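Local coordinates for protein putative aminooxidase (Propionibacterium acnes, PDB 2BA9) that isomerises polyunsaturated fatty acids with a bound FAD, producing conjugated linoleic acid, at residues N131-K136 / A178-K183. Numbering follows the deposited sequence.
Sequences NGHYNK and AAYVLK. With NA (sodium ion), chain B.
His133 lies between the side chains of Lys183 and Tyr180 where the loop 131-136 meets helix 178-184, a buried contact in a flavin-containing amine oxidoreductase fold. In a CH-pi contact, Lys183 CE sits over one face of the imidazole, 4.0 Å from its centroid and displaced toward the ND1 side. The Tyr180 ring comes against the CE1-NE2 side, its CE1 3.6 Å from His133 CE1; the rings meet obliquely, their planes at 56°. Tyr384 stacks on the imidazole and hydrogen-bonds Tyr180 OH. Ala179, a methyl alone, fits at the imidazole edge. Histidine suits this place because its flat ring packs while both nitrogens are hydrogen-bonded, ND1 to Tyr379 OH and NE2 to Ser404 O.

Lys183 is extended as far as CE and bends at chi4 (-58°), turning NZ. This buried ammonium is hydrogen-bonded to Ala130 O and Tyr128 O; NZ also donates to a water 2.6 Å away, which lies 2.7 Å from Asn135 O and can bridge to it. Gly132 O lies 3.1 Å from Lys183 CE; the positive phi (74°) suits glycine, and a CB would meet the Tyr134 ring. At its other end, Lys183 O binds a sodium ion at 2.5 Å, with Glu410 and three waters.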
# COMPACT_ATOMS: atom_id res chain seq x y z
N ASN A 131 9.94 -9.89 -4.23
CA ASN A 131 8.65 -9.31 -4.55
C ASN A 131 7.65 -10.43 -4.85
O ASN A 131 8.01 -11.45 -5.44
CB ASN A 131 8.81 -8.35 -5.74
CG ASN A 131 7.49 -7.78 -6.21
OD1 ASN A 131 6.92 -8.29 -7.16
ND2 ASN A 131 7.01 -6.72 -5.55
N GLY A 132 6.42 -10.26 -4.40
CA GLY A 132 5.38 -11.28 -4.59
C GLY A 132 5.59 -12.46 -3.66
O GLY A 132 6.52 -12.46 -2.85
N HIS A 133 4.72 -13.46 -3.79
CA HIS A 133 4.72 -14.62 -2.89
C HIS A 133 4.79 -15.97 -3.63
O HIS A 133 4.68 -17.04 -3.00
CB HIS A 133 3.46 -14.58 -1.98
CG HIS A 133 3.31 -13.29 -1.22
ND1 HIS A 133 3.47 -13.21 0.15
CD2 HIS A 133 2.99 -12.05 -1.63
CE1 HIS A 133 3.27 -11.97 0.55
NE2 HIS A 133 2.99 -11.24 -0.52
N TYR A 134 5.00 -15.91 -4.95
CA TYR A 134 5.05 -17.10 -5.82
C TYR A 134 6.28 -17.97 -5.52
O TYR A 134 6.27 -19.18 -5.76
CB TYR A 134 4.98 -16.71 -7.32
CG TYR A 134 5.89 -15.58 -7.76
CD1 TYR A 134 7.19 -15.83 -8.12
CD2 TYR A 134 5.45 -14.24 -7.79
CE1 TYR A 134 8.04 -14.83 -8.50
CE2 TYR A 134 6.30 -13.21 -8.18
CZ TYR A 134 7.60 -13.52 -8.53
OH TYR A 134 8.50 -12.57 -8.92
N ASN A 135 7.33 -17.34 -5.00
CA ASN A 135 8.43 -18.06 -4.37
C ASN A 135 8.04 -18.30 -2.91
O ASN A 135 8.01 -17.36 -2.10
CB ASN A 135 9.75 -17.30 -4.48
CG ASN A 135 10.07 -16.86 -5.92
OD1 ASN A 135 10.06 -15.66 -6.22
ND2 ASN A 135 10.36 -17.82 -6.79
N LYS A 136 7.71 -19.55 -2.59
CA LYS A 136 7.17 -19.91 -1.27
C LYS A 136 8.16 -19.59 -0.14
O LYS A 136 9.32 -20.05 -0.15
CB LYS A 136 6.80 -21.40 -1.25
CG LYS A 136 5.98 -21.89 -0.05
CD LYS A 136 6.05 -23.46 0.05
CE LYS A 136 5.32 -24.01 1.26
NZ LYS A 136 5.47 -25.52 1.45
N ALA A 178 4.14 -12.37 8.85
CA ALA A 178 5.52 -11.86 8.71
C ALA A 178 5.93 -11.54 7.26
O ALA A 178 6.62 -10.55 7.01
CB ALA A 178 6.52 -12.84 9.32
N ALA A 179 5.48 -12.37 6.32
CA ALA A 179 5.82 -12.23 4.89
C ALA A 179 5.46 -10.86 4.29
O ALA A 179 6.18 -10.34 3.43
CB ALA A 179 5.13 -13.30 4.09
N TYR A 180 4.34 -10.30 4.70
CA TYR A 180 3.97 -8.97 4.25
C TYR A 180 4.93 -7.94 4.83
O TYR A 180 5.46 -7.10 4.11
CB TYR A 180 2.52 -8.65 4.63
CG TYR A 180 1.52 -9.55 3.97
CD1 TYR A 180 1.31 -9.51 2.59
CD2 TYR A 180 0.76 -10.44 4.72
CE1 TYR A 180 0.39 -10.34 1.97
CE2 TYR A 180 -0.18 -11.27 4.12
CZ TYR A 180 -0.36 -11.23 2.74
OH TYR A 180 -1.30 -12.06 2.15
N VAL A 181 5.20 -8.04 6.13
CA VAL A 181 5.97 -7.01 6.84
C VAL A 181 7.35 -6.89 6.22
O VAL A 181 7.80 -5.78 5.90
CB VAL A 181 6.12 -7.32 8.36
CG1 VAL A 181 7.00 -6.24 9.06
CG2 VAL A 181 4.71 -7.48 9.03
N LEU A 182 8.00 -8.05 6.04
CA LEU A 182 9.40 -8.12 5.68
C LEU A 182 9.67 -7.97 4.17
O LEU A 182 10.82 -7.72 3.76
CB LEU A 182 10.01 -9.41 6.25
CG LEU A 182 10.10 -9.37 7.79
CD1 LEU A 182 10.32 -10.75 8.41
CD2 LEU A 182 11.20 -8.39 8.23
N LYS A 183 8.63 -8.08 3.35
CA LYS A 183 8.69 -7.74 1.92
C LYS A 183 8.63 -6.23 1.70
O LYS A 183 9.25 -5.72 0.76
CB LYS A 183 7.59 -8.47 1.11
CG LYS A 183 7.90 -9.95 0.91
CD LYS A 183 6.85 -10.70 0.10
CE LYS A 183 7.12 -12.19 0.13
NZ LYS A 183 8.49 -12.56 -0.40
NA NA B . 10.68 -5.27 -1.25
O HOH W 1 8.60 -14.78 -1.70
O HOH W 2 11.01 -3.48 0.22
O HOH W 3 9.72 -7.28 -2.18
O HOH W 4 12.15 -6.34 -0.15